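Local coordinates for exocyst complex component EXO70 (Saccharomyces cerevisiae, PDB 2B1E), which helps tether secretory vesicles to sites of exocytosis as a subunit of the exocyst complex and takes part in assembling that complex, at residues A[176-181]-A[243-248]; A[181-186]-A[222-227]; A[101-106]-A[156-161]. All blocks are in the same frame, centred on the assembly; numbering follows the deposited sequence.

Overall arrangement
The three contacts differ in burial along an elongated, all-helical chain. Contact 2 is the buried one: helices 180-201 and 209-233 meet through tyrosines and a leucine. Contact 1, about 12 Å away centre to centre, lies at the surface, where the start of helix 180-201 faces helix 245-259; it adds a carboxylate and a capping serine to a little aromatic packing. Asn181 belongs to both. Contact 3, partly buried, sets the start of helix 102-108 against residues 156-161 through an N-cap aspartate, a proline, a leucine and an aromatic ring. It touches contact 2 through a polar pair and through Leu158 against Ala186.

Contact 1 of 3, residues A[176-181]-A[243-248]; sequences GSSGMN and GFFSFE
Glu248 and Phe245, one turn apart, meet segment 176-181 through different choices of the first torsion. Glu248 places CG anti to its carbonyl carbon (chi1 -61°), and the chain, extended from there, carries the carboxylate to Gly176. Phe245 places CG anti to its backbone N (chi1 -179°), and its ring lies beside Ser178 and Met180. The acidic group supplies the polar half of the contact. Gly176 N donates to Glu248 OE1, although the modelled separation of 2.5 Å is very short and the exact length is doubtful. The other oxygen, Glu248 OE2, lies 3.6 Å from Asn181 ND2, so amide and carboxylate are neighbours rather than a bonded pair. The same ND2 makes a weak hydrogen bond to Ser178 O at 3.0 Å, within its own segment. Lys175 also touches Glu248, and its positive charge would probably help to stabilise the carboxylate.

The apolar part centres on Phe245. Met180 CB sits at the edge of the Phe245 ring, near its plane, 4.0 Å from Phe245 CZ, while the rest of the methionine bends away to Leu227 and Asn231 of helix 209-233. Ser178 also lies beside this ring, but the model places the two too close for the detail of their approach to be trusted. More secure is the capping bond of Ser178, whose OG accepts from Met180 N at 3.2 Å in a nearly straight geometry (166°). On the facing segment, Gly243 O is gripped by both the hydroxyl and the backbone N-H of Ser246. A serine-capped helix start, with Ser178 leading into helix 180-201, thus packs against helix 245-259, whose Glu248 accepts from a loop N-H, within the all-helical bundle of the Exo70 C-terminal region.

Contact 2 of 3, residues A[181-186]-A[222-227]; sequences NSYTEA and SAYAKL
Tyr183 and Leu227 provide the CH-pi part of this interface. The two side chains reach toward each other tip to tip, and Leu227 CD1 sits over the middle of the Tyr183 ring, 3.8 Å from its centroid and only 10° off the normal. In Tyr183, chi1 of -173° sets CG anti to the backbone N, and the ring beyond it reaches the other helix.

Aromatic edges form a second group. Tyr183 CE2 and Tyr224 CD1 are 3.8 Å apart, each near the plane of the other ring, so the tyrosines meet edge to edge without stacking. At the far end of Tyr183, OH packs 3.8 Å from Ala223 CB. An alanine in place of Tyr183 would probably open a gap between the helices, leaving the methyl of Leu227 without its aromatic face, and CD1 of Tyr224 and CB of Ala223 without their tyrosine partner.

Polar groups lie to one side. Thr184 OG1 is 3.9 Å from Tyr224 CE1, at the ring edge, and it is hydrogen-bonded with Met180 O and with Ser252 OG, the hydroxyl that also pairs with Tyr224 OH. Ser252 thus ties both helices to helix 245-259.

With axes 11.8 Å apart and directions 163° from parallel, consecutive helices 180-201 and 209-233 form an antiparallel helical hairpin, the building unit of up-and-down bundles, filled here by large side chains.

Contact 3 of 3, residues A[101-106]-A[156-161]; sequences DPQINI and AFLEPF
Phe157 is the first residue of segment 156-161 to meet the 101-106 turn, and Asp101 covers one face of its ring. Asp101 CB stands over that face, 4.0 Å from the centroid and displaced toward the rim, in a CH-pi contact; Asp101 N lies over the same ring. Phe157 CB is also touched: Asp101 OD2 approaches it to 3.3 Å, and Pro102 CD to 4.1 Å, the proline and phenylalanine side chains crossing at about a right angle. Carboxylate and ring planes are 37° apart, so the acid is tilted against the ring rather than laid flat on it.

Leu158 comes next and divides its methyls between two residues. Its first torsion places CG anti to the carbonyl carbon (chi1 -53°). Beyond CG, CD1 packs 4.1 Å from Pro102 CB, and CD2 3.7 Å from Gln103 CB. Past its own CB, Gln103 serves a different partner, with NE2 hydrogen-bonded to Ser182 OG. Asp101, at the N-cap of helix 102-108, also accepts weakly from Gln103 N through OD1, an atom whose place in the model is doubtful.

Among its neighbours, this loop, which follows helix 136-155, packs against both helix 102-108 and helix 180-201, which also touch each other: Leu158 meets Tyr183 and Ala186 of the latter, Pro102 reaches the same alanine, and Ile106 rests on Glu185 one residue earlier.

Contact 1 of 3, residues A[176-181]-A[243-248]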
ATOM      1  N   GLY A 176       7.278   4.567   8.295  1.00 50.57           N
ATOM      2  CA  GLY A 176       6.452   5.126   9.351  1.00 51.21           C
ATOM      3  C   GLY A 176       7.152   6.187  10.174  1.00 51.71           C
ATOM      4  O   GLY A 176       6.930   6.294  11.380  1.00 51.80           O
ATOM      5  N   SER A 177       7.994   6.983   9.525  1.00 51.84           N
ATOM      6  CA  SER A 177       8.729   8.024  10.225  1.00 51.74           C
ATOM      7  C   SER A 177       8.167   9.408   9.923  1.00 50.90           C
ATOM      8  O   SER A 177       8.430  10.364  10.654  1.00 51.21           O
ATOM      9  CB  SER A 177      10.209   7.967   9.833  1.00 52.03           C
ATOM     10  OG  SER A 177      10.989   8.828  10.645  1.00 54.23           O
ATOM     11  N   SER A 178       7.383   9.504   8.853  1.00 49.89           N
ATOM     12  CA  SER A 178       6.791  10.772   8.434  1.00 48.39           C
ATOM     13  C   SER A 178       5.939  11.447   9.505  1.00 47.39           C
ATOM     14  O   SER A 178       5.417  10.795  10.411  1.00 46.80           O
ATOM     15  CB  SER A 178       5.944  10.561   7.180  1.00 48.23           C
ATOM     16  OG  SER A 178       5.322  11.766   6.774  1.00 47.60           O
ATOM     17  N   GLY A 179       5.802  12.764   9.384  1.00 45.73           N
ATOM     18  CA  GLY A 179       5.011  13.517  10.339  1.00 44.86           C
ATOM     19  C   GLY A 179       3.540  13.515   9.973  1.00 44.17           C
ATOM     20  O   GLY A 179       2.712  14.092  10.680  1.00 43.08           O
ATOM     21  N   MET A 180       3.213  12.865   8.860  1.00 43.39           N
ATOM     22  CA  MET A 180       1.833  12.790   8.405  1.00 42.73           C
ATOM     23  C   MET A 180       1.051  11.873   9.342  1.00 41.76           C
ATOM     24  O   MET A 180      -0.170  11.991   9.472  1.00 41.16           O
ATOM     25  CB  MET A 180       1.779  12.251   6.973  1.00 43.14           C
ATOM     26  CG  MET A 180       0.455  12.491   6.260  1.00 44.36           C
ATOM     27  SD  MET A 180       0.148  14.233   5.874  1.00 45.06           S
ATOM     28  CE  MET A 180      -0.608  14.781   7.384  1.00 45.73           C
ATOM     29  N   ASN A 181       1.771  10.970  10.003  1.00 40.27           N
ATOM     30  CA  ASN A 181       1.164  10.024  10.932  1.00 40.46           C
ATOM     31  C   ASN A 181       0.606  10.717  12.172  1.00 39.50           C
ATOM     32  O   ASN A 181      -0.552  10.508  12.541  1.00 39.29           O
ATOM     33  CB  ASN A 181       2.185   8.960  11.346  1.00 41.41           C
ATOM     34  CG  ASN A 181       2.724   8.180  10.161  1.00 42.68           C
ATOM     35  OD1 ASN A 181       1.961   7.612   9.380  1.00 43.37           O
ATOM     36  ND2 ASN A 181       4.046   8.150  10.021  1.00 42.86           N
ATOM     37  N   GLY A 243       8.397   6.254  -2.431  1.00 50.89           N
ATOM     38  CA  GLY A 243       7.242   5.735  -3.142  1.00 48.74           C
ATOM     39  C   GLY A 243       6.359   4.842  -2.289  1.00 47.58           C
ATOM     40  O   GLY A 243       5.140   4.817  -2.460  1.00 47.80           O
ATOM     41  N   PHE A 244       6.970   4.098  -1.375  1.00 45.78           N
ATOM     42  CA  PHE A 244       6.217   3.212  -0.495  1.00 44.33           C
ATOM     43  C   PHE A 244       5.497   4.030   0.563  1.00 43.76           C
ATOM     44  O   PHE A 244       4.690   3.502   1.329  1.00 42.95           O
ATOM     45  CB  PHE A 244       7.157   2.205   0.172  1.00 42.85           C
ATOM     46  CG  PHE A 244       7.710   1.180  -0.774  1.00 41.57           C
ATOM     47  CD1 PHE A 244       9.017   0.729  -0.644  1.00 41.16           C
ATOM     48  CD2 PHE A 244       6.923   0.663  -1.798  1.00 40.61           C
ATOM     49  CE1 PHE A 244       9.531  -0.218  -1.522  1.00 39.85           C
ATOM     50  CE2 PHE A 244       7.428  -0.286  -2.680  1.00 40.17           C
ATOM     51  CZ  PHE A 244       8.734  -0.726  -2.542  1.00 39.78           C
ATOM     52  N   PHE A 245       5.795   5.325   0.602  1.00 43.43           N
ATOM     53  CA  PHE A 245       5.160   6.213   1.562  1.00 43.12           C
ATOM     54  C   PHE A 245       3.671   6.287   1.257  1.00 41.70           C
ATOM     55  O   PHE A 245       2.857   6.557   2.141  1.00 42.99           O
ATOM     56  CB  PHE A 245       5.772   7.613   1.488  1.00 44.15           C
ATOM     57  CG  PHE A 245       5.171   8.583   2.466  1.00 45.93           C
ATOM     58  CD1 PHE A 245       5.162   8.297   3.828  1.00 46.09           C
ATOM     59  CD2 PHE A 245       4.606   9.776   2.027  1.00 45.96           C
ATOM     60  CE1 PHE A 245       4.599   9.180   4.735  1.00 47.12           C
ATOM     61  CE2 PHE A 245       4.039  10.668   2.933  1.00 46.86           C
ATOM     62  CZ  PHE A 245       4.036  10.368   4.289  1.00 46.82           C
ATOM     63  N   SER A 246       3.325   6.041  -0.001  1.00 40.63           N
ATOM     64  CA  SER A 246       1.938   6.072  -0.434  1.00 39.95           C
ATOM     65  C   SER A 246       1.085   5.117   0.400  1.00 38.83           C
ATOM     66  O   SER A 246      -0.088   5.387   0.655  1.00 38.73           O
ATOM     67  CB  SER A 246       1.840   5.698  -1.912  1.00 40.16           C
ATOM     68  OG  SER A 246       2.358   4.402  -2.140  1.00 43.01           O
ATOM     69  N   PHE A 247       1.672   4.001   0.821  1.00 37.56           N
ATOM     70  CA  PHE A 247       0.939   3.036   1.634  1.00 36.69           C
ATOM     71  C   PHE A 247       0.503   3.672   2.950  1.00 36.31           C
ATOM     72  O   PHE A 247      -0.587   3.387   3.452  1.00 36.23           O
ATOM     73  CB  PHE A 247       1.798   1.799   1.926  1.00 35.68           C
ATOM     74  CG  PHE A 247       2.050   0.929   0.724  1.00 36.15           C
ATOM     75  CD1 PHE A 247       1.012   0.592  -0.142  1.00 35.34           C
ATOM     76  CD2 PHE A 247       3.320   0.411   0.480  1.00 35.76           C
ATOM     77  CE1 PHE A 247       1.234  -0.253  -1.231  1.00 34.81           C
ATOM     78  CE2 PHE A 247       3.552  -0.433  -0.604  1.00 33.86           C
ATOM     79  CZ  PHE A 247       2.507  -0.766  -1.461  1.00 33.81           C
ATOM     80  N   GLU A 248       1.352   4.531   3.509  1.00 35.14           N
ATOM     81  CA  GLU A 248       1.034   5.199   4.767  1.00 35.16           C
ATOM     82  C   GLU A 248       0.037   6.334   4.553  1.00 34.71           C
ATOM     83  O   GLU A 248      -0.707   6.695   5.464  1.00 33.93           O
ATOM     84  CB  GLU A 248       2.302   5.743   5.427  1.00 36.19           C
ATOM     85  CG  GLU A 248       3.323   4.673   5.770  1.00 37.42           C
ATOM     86  CD  GLU A 248       4.551   5.237   6.457  1.00 38.40           C
ATOM     87  OE1 GLU A 248       5.577   4.526   6.510  1.00 40.95           O
ATOM     88  OE2 GLU A 248       4.493   6.382   6.947  1.00 38.34           O
TER

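Contact 2 of 3, residues A[181-186]-A[222-227]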
ATOM      1  N   ASN A 181       1.771  10.970  10.003  1.00 40.27           N
ATOM      2  CA  ASN A 181       1.164  10.024  10.932  1.00 40.46           C
ATOM      3  C   ASN A 181       0.606  10.717  12.172  1.00 39.50           C
ATOM      4  O   ASN A 181      -0.552  10.508  12.541  1.00 39.29           O
ATOM      5  CB  ASN A 181       2.185   8.960  11.346  1.00 41.41           C
ATOM      6  CG  ASN A 181       2.724   8.180  10.161  1.00 42.68           C
ATOM      7  OD1 ASN A 181       1.961   7.612   9.380  1.00 43.37           O
ATOM      8  ND2 ASN A 181       4.046   8.150  10.021  1.00 42.86           N
ATOM      9  N   SER A 182       1.433  11.533  12.819  1.00 37.62           N
ATOM     10  CA  SER A 182       0.997  12.259  14.008  1.00 36.11           C
ATOM     11  C   SER A 182      -0.103  13.245  13.635  1.00 34.53           C
ATOM     12  O   SER A 182      -1.149  13.293  14.281  1.00 35.67           O
ATOM     13  CB  SER A 182       2.165  13.017  14.638  1.00 36.11           C
ATOM     14  OG  SER A 182       3.138  12.120  15.134  1.00 36.44           O
ATOM     15  N   TYR A 183       0.145  14.027  12.588  1.00 32.02           N
ATOM     16  CA  TYR A 183      -0.819  15.012  12.115  1.00 29.10           C
ATOM     17  C   TYR A 183      -2.180  14.349  11.978  1.00 28.98           C
ATOM     18  O   TYR A 183      -3.206  14.928  12.353  1.00 28.37           O
ATOM     19  CB  TYR A 183      -0.390  15.571  10.758  1.00 28.21           C
ATOM     20  CG  TYR A 183      -1.244  16.726  10.275  1.00 27.82           C
ATOM     21  CD1 TYR A 183      -0.888  18.046  10.545  1.00 28.20           C
ATOM     22  CD2 TYR A 183      -2.423  16.495   9.559  1.00 27.54           C
ATOM     23  CE1 TYR A 183      -1.683  19.111  10.114  1.00 26.55           C
ATOM     24  CE2 TYR A 183      -3.225  17.549   9.125  1.00 26.51           C
ATOM     25  CZ  TYR A 183      -2.849  18.852   9.403  1.00 27.08           C
ATOM     26  OH  TYR A 183      -3.635  19.894   8.958  1.00 26.61           O
ATOM     27  N   THR A 184      -2.182  13.131  11.437  1.00 26.61           N
ATOM     28  CA  THR A 184      -3.411  12.372  11.250  1.00 26.25           C
ATOM     29  C   THR A 184      -4.021  11.969  12.584  1.00 26.92           C
ATOM     30  O   THR A 184      -5.222  12.146  12.804  1.00 27.84           O
ATOM     31  CB  THR A 184      -3.167  11.092  10.426  1.00 25.89           C
ATOM     32  OG1 THR A 184      -2.846  11.442   9.074  1.00 26.01           O
ATOM     33  CG2 THR A 184      -4.410  10.215  10.430  1.00 26.42           C
ATOM     34  N   GLU A 185      -3.193  11.430  13.473  1.00 25.10           N
ATOM     35  CA  GLU A 185      -3.669  10.998  14.778  1.00 25.78           C
ATOM     36  C   GLU A 185      -4.261  12.177  15.543  1.00 24.16           C
ATOM     37  O   GLU A 185      -5.292  12.042  16.208  1.00 23.31           O
ATOM     38  CB  GLU A 185      -2.529  10.377  15.588  1.00 25.92           C
ATOM     39  CG  GLU A 185      -2.998   9.609  16.809  1.00 31.68           C
ATOM     40  CD  GLU A 185      -1.856   9.180  17.714  1.00 33.35           C
ATOM     41  OE1 GLU A 185      -0.824   8.705  17.193  1.00 36.89           O
ATOM     42  OE2 GLU A 185      -1.995   9.309  18.947  1.00 36.07           O
ATOM     43  N   ALA A 186      -3.609  13.333  15.445  1.00 22.61           N
ATOM     44  CA  ALA A 186      -4.086  14.530  16.130  1.00 21.21           C
ATOM     45  C   ALA A 186      -5.455  14.913  15.576  1.00 20.65           C
ATOM     46  O   ALA A 186      -6.399  15.158  16.329  1.00 22.42           O
ATOM     47  CB  ALA A 186      -3.101  15.676  15.928  1.00 21.21           C
ATOM     48  N   SER A 222      -9.843  20.853   4.820  1.00 31.38           N
ATOM     49  CA  SER A 222      -9.193  21.564   3.729  1.00 32.30           C
ATOM     50  C   SER A 222      -7.691  21.594   3.998  1.00 32.30           C
ATOM     51  O   SER A 222      -6.885  21.335   3.107  1.00 34.31           O
ATOM     52  CB  SER A 222      -9.745  22.990   3.631  1.00 33.85           C
ATOM     53  OG  SER A 222      -9.225  23.671   2.501  1.00 36.87           O
ATOM     54  N   ALA A 223      -7.327  21.895   5.241  1.00 31.04           N
ATOM     55  CA  ALA A 223      -5.930  21.959   5.647  1.00 30.29           C
ATOM     56  C   ALA A 223      -5.244  20.606   5.494  1.00 30.53           C
ATOM     57  O   ALA A 223      -4.075  20.528   5.111  1.00 28.90           O
ATOM     58  CB  ALA A 223      -5.834  22.426   7.091  1.00 29.94           C
ATOM     59  N   TYR A 224      -5.980  19.544   5.805  1.00 29.56           N
ATOM     60  CA  TYR A 224      -5.454  18.189   5.702  1.00 29.98           C
ATOM     61  C   TYR A 224      -5.266  17.802   4.244  1.00 30.80           C
ATOM     62  O   TYR A 224      -4.185  17.361   3.844  1.00 30.97           O
ATOM     63  CB  TYR A 224      -6.412  17.193   6.363  1.00 27.63           C
ATOM     64  CG  TYR A 224      -6.067  15.743   6.101  1.00 26.85           C
ATOM     65  CD1 TYR A 224      -5.065  15.099   6.827  1.00 25.46           C
ATOM     66  CD2 TYR A 224      -6.734  15.019   5.115  1.00 26.87           C
ATOM     67  CE1 TYR A 224      -4.737  13.766   6.576  1.00 26.32           C
ATOM     68  CE2 TYR A 224      -6.414  13.689   4.854  1.00 27.88           C
ATOM     69  CZ  TYR A 224      -5.417  13.067   5.588  1.00 27.59           C
ATOM     70  OH  TYR A 224      -5.118  11.743   5.347  1.00 29.03           O
ATOM     71  N   ALA A 225      -6.329  17.964   3.460  1.00 30.73           N
ATOM     72  CA  ALA A 225      -6.316  17.624   2.047  1.00 33.42           C
ATOM     73  C   ALA A 225      -5.208  18.350   1.293  1.00 35.48           C
ATOM     74  O   ALA A 225      -4.609  17.788   0.372  1.00 35.74           O
ATOM     75  CB  ALA A 225      -7.667  17.941   1.422  1.00 33.06           C
ATOM     76  N   LYS A 226      -4.934  19.596   1.674  1.00 36.57           N
ATOM     77  CA  LYS A 226      -3.885  20.350   1.002  1.00 38.37           C
ATOM     78  C   LYS A 226      -2.516  19.764   1.326  1.00 39.19           C
ATOM     79  O   LYS A 226      -1.699  19.553   0.433  1.00 38.98           O
ATOM     80  CB  LYS A 226      -3.921  21.828   1.403  1.00 39.05           C
ATOM     81  CG  LYS A 226      -2.797  22.632   0.764  1.00 40.66           C
ATOM     82  CD  LYS A 226      -3.041  24.127   0.801  1.00 41.38           C
ATOM     83  CE  LYS A 226      -1.908  24.862   0.090  1.00 41.84           C
ATOM     84  NZ  LYS A 226      -2.201  26.308  -0.128  1.00 41.68           N
ATOM     85  N   LEU A 227      -2.277  19.502   2.607  1.00 39.46           N
ATOM     86  CA  LEU A 227      -1.011  18.932   3.052  1.00 40.09           C
ATOM     87  C   LEU A 227      -0.856  17.553   2.412  1.00 39.80           C
ATOM     88  O   LEU A 227       0.246  17.144   2.044  1.00 40.01           O
ATOM     89  CB  LEU A 227      -1.008  18.810   4.577  1.00 41.21           C
ATOM     90  CG  LEU A 227       0.326  18.723   5.324  1.00 43.83           C
ATOM     91  CD1 LEU A 227       0.044  18.555   6.810  1.00 44.18           C
ATOM     92  CD2 LEU A 227       1.153  17.561   4.812  1.00 44.67           C
TER

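Contact 3 of 3, residues A[101-106]-A[156-161]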
ATOM      1  N   ASP A 101       0.390  21.913  21.663  1.00 25.96           N
ATOM      2  CA  ASP A 101       0.992  20.991  20.713  1.00 25.53           C
ATOM      3  C   ASP A 101       0.442  19.601  21.022  1.00 22.85           C
ATOM      4  O   ASP A 101       0.737  19.025  22.067  1.00 23.27           O
ATOM      5  CB  ASP A 101       2.516  21.000  20.853  1.00 27.58           C
ATOM      6  CG  ASP A 101       3.192  20.125  19.823  1.00 30.44           C
ATOM      7  OD1 ASP A 101       2.749  18.971  19.649  1.00 31.73           O
ATOM      8  OD2 ASP A 101       4.164  20.582  19.187  1.00 33.02           O
ATOM      9  N   PRO A 102      -0.376  19.049  20.112  1.00 24.06           N
ATOM     10  CA  PRO A 102      -0.984  17.721  20.277  1.00 24.76           C
ATOM     11  C   PRO A 102       0.048  16.602  20.440  1.00 25.98           C
ATOM     12  O   PRO A 102      -0.182  15.636  21.168  1.00 25.75           O
ATOM     13  CB  PRO A 102      -1.800  17.551  18.994  1.00 24.58           C
ATOM     14  CG  PRO A 102      -2.064  18.969  18.547  1.00 24.78           C
ATOM     15  CD  PRO A 102      -0.746  19.632  18.813  1.00 22.98           C
ATOM     16  N   GLN A 103       1.178  16.742  19.753  1.00 27.59           N
ATOM     17  CA  GLN A 103       2.248  15.747  19.800  1.00 28.92           C
ATOM     18  C   GLN A 103       2.641  15.378  21.225  1.00 29.76           C
ATOM     19  O   GLN A 103       3.056  14.249  21.481  1.00 30.58           O
ATOM     20  CB  GLN A 103       3.477  16.255  19.044  1.00 28.37           C
ATOM     21  CG  GLN A 103       4.590  15.232  18.919  1.00 28.95           C
ATOM     22  CD  GLN A 103       4.102  13.920  18.332  1.00 28.63           C
ATOM     23  OE1 GLN A 103       3.851  12.956  19.055  1.00 30.48           O
ATOM     24  NE2 GLN A 103       3.951  13.883  17.017  1.00 29.48           N
ATOM     25  N   ILE A 104       2.519  16.328  22.148  1.00 30.61           N
ATOM     26  CA  ILE A 104       2.853  16.069  23.545  1.00 31.20           C
ATOM     27  C   ILE A 104       1.836  15.093  24.130  1.00 32.20           C
ATOM     28  O   ILE A 104       2.202  14.058  24.688  1.00 32.09           O
ATOM     29  CB  ILE A 104       2.841  17.374  24.378  1.00 32.37           C
ATOM     30  CG1 ILE A 104       3.993  18.279  23.933  1.00 31.66           C
ATOM     31  CG2 ILE A 104       2.925  17.046  25.871  1.00 32.67           C
ATOM     32  CD1 ILE A 104       3.973  19.656  24.549  1.00 33.29           C
ATOM     33  N   ASN A 105       0.556  15.426  23.990  1.00 32.20           N
ATOM     34  CA  ASN A 105      -0.512  14.571  24.495  1.00 32.91           C
ATOM     35  C   ASN A 105      -0.372  13.166  23.916  1.00 32.79           C
ATOM     36  O   ASN A 105      -0.483  12.172  24.636  1.00 31.59           O
ATOM     37  CB  ASN A 105      -1.872  15.158  24.114  1.00 34.03           C
ATOM     38  CG  ASN A 105      -2.135  16.486  24.782  1.00 34.03           C
ATOM     39  OD1 ASN A 105      -2.733  16.546  25.859  1.00 37.86           O
ATOM     40  ND2 ASN A 105      -1.669  17.562  24.161  1.00 32.50           N
ATOM     41  N   ILE A 106      -0.126  13.090  22.612  1.00 33.56           N
ATOM     42  CA  ILE A 106       0.034  11.803  21.943  1.00 35.96           C
ATOM     43  C   ILE A 106       1.175  11.005  22.574  1.00 37.53           C
ATOM     44  O   ILE A 106       0.988   9.867  23.005  1.00 37.79           O
ATOM     45  CB  ILE A 106       0.332  11.989  20.442  1.00 35.29           C
ATOM     46  CG1 ILE A 106      -0.893  12.577  19.738  1.00 34.09           C
ATOM     47  CG2 ILE A 106       0.721  10.658  19.817  1.00 36.00           C
ATOM     48  CD1 ILE A 106      -0.671  12.859  18.272  1.00 32.71           C
ATOM     49  N   ALA A 156      -1.317  23.592  14.046  1.00 30.19           N
ATOM     50  CA  ALA A 156      -0.207  24.381  13.527  1.00 31.37           C
ATOM     51  C   ALA A 156       1.126  23.831  14.030  1.00 33.08           C
ATOM     52  O   ALA A 156       2.149  23.965  13.366  1.00 33.31           O
ATOM     53  CB  ALA A 156      -0.364  25.837  13.947  1.00 32.80           C
ATOM     54  N   PHE A 157       1.102  23.214  15.207  1.00 34.21           N
ATOM     55  CA  PHE A 157       2.301  22.640  15.809  1.00 36.27           C
ATOM     56  C   PHE A 157       2.802  21.407  15.056  1.00 38.14           C
ATOM     57  O   PHE A 157       3.984  21.066  15.129  1.00 38.50           O
ATOM     58  CB  PHE A 157       2.022  22.262  17.268  1.00 35.05           C
ATOM     59  CG  PHE A 157       1.973  23.434  18.202  1.00 35.06           C
ATOM     60  CD1 PHE A 157       3.144  24.064  18.606  1.00 36.01           C
ATOM     61  CD2 PHE A 157       0.756  23.916  18.675  1.00 34.81           C
ATOM     62  CE1 PHE A 157       3.103  25.158  19.469  1.00 36.80           C
ATOM     63  CE2 PHE A 157       0.705  25.009  19.537  1.00 33.51           C
ATOM     64  CZ  PHE A 157       1.879  25.631  19.934  1.00 36.29           C
ATOM     65  N   LEU A 158       1.903  20.750  14.329  1.00 39.93           N
ATOM     66  CA  LEU A 158       2.246  19.544  13.578  1.00 41.07           C
ATOM     67  C   LEU A 158       2.441  19.807  12.086  1.00 43.13           C
ATOM     68  O   LEU A 158       3.118  19.044  11.398  1.00 41.81           O
ATOM     69  CB  LEU A 158       1.152  18.494  13.766  1.00 40.24           C
ATOM     70  CG  LEU A 158       0.772  18.155  15.207  1.00 40.18           C
ATOM     71  CD1 LEU A 158      -0.335  17.123  15.199  1.00 40.46           C
ATOM     72  CD2 LEU A 158       1.982  17.631  15.960  1.00 39.80           C
ATOM     73  N   GLU A 159       1.834  20.882  11.594  1.00 45.05           N
ATOM     74  CA  GLU A 159       1.929  21.268  10.188  1.00 47.47           C
ATOM     75  C   GLU A 159       3.360  21.215   9.652  1.00 48.78           C
ATOM     76  O   GLU A 159       3.602  20.679   8.570  1.00 49.36           O
ATOM     77  CB  GLU A 159       1.362  22.680  10.004  1.00 48.39           C
ATOM     78  CG  GLU A 159       1.635  23.322   8.655  1.00 49.57           C
ATOM     79  CD  GLU A 159       1.014  22.563   7.506  1.00 50.83           C
ATOM     80  OE1 GLU A 159      -0.102  22.036   7.679  1.00 52.74           O
ATOM     81  OE2 GLU A 159       1.633  22.508   6.422  1.00 51.57           O
ATOM     82  N   PRO A 160       4.325  21.778  10.401  1.00 49.44           N
ATOM     83  CA  PRO A 160       5.731  21.786   9.983  1.00 50.53           C
ATOM     84  C   PRO A 160       6.278  20.401   9.641  1.00 51.09           C
ATOM     85  O   PRO A 160       6.669  20.136   8.503  1.00 51.57           O
ATOM     86  CB  PRO A 160       6.442  22.391  11.192  1.00 50.15           C
ATOM     87  CG  PRO A 160       5.424  23.331  11.732  1.00 49.92           C
ATOM     88  CD  PRO A 160       4.164  22.505  11.673  1.00 49.65           C
ATOM     89  N   PHE A 161       6.298  19.526  10.642  1.00 51.24           N
ATOM     90  CA  PHE A 161       6.812  18.170  10.498  1.00 51.48           C
ATOM     91  C   PHE A 161       6.019  17.288   9.532  1.00 51.21           C
ATOM     92  O   PHE A 161       6.293  16.095   9.413  1.00 51.13           O
ATOM     93  CB  PHE A 161       6.860  17.503  11.872  1.00 52.58           C
ATOM     94  CG  PHE A 161       7.586  18.310  12.913  1.00 54.00           C
ATOM     95  CD1 PHE A 161       8.977  18.405  12.897  1.00 54.48           C
ATOM     96  CD2 PHE A 161       6.880  18.983  13.906  1.00 54.32           C
ATOM     97  CE1 PHE A 161       9.656  19.156  13.858  1.00 53.92           C
ATOM     98  CE2 PHE A 161       7.548  19.739  14.873  1.00 54.89           C
ATOM     99  CZ  PHE A 161       8.940  19.824  14.848  1.00 54.48           C
TER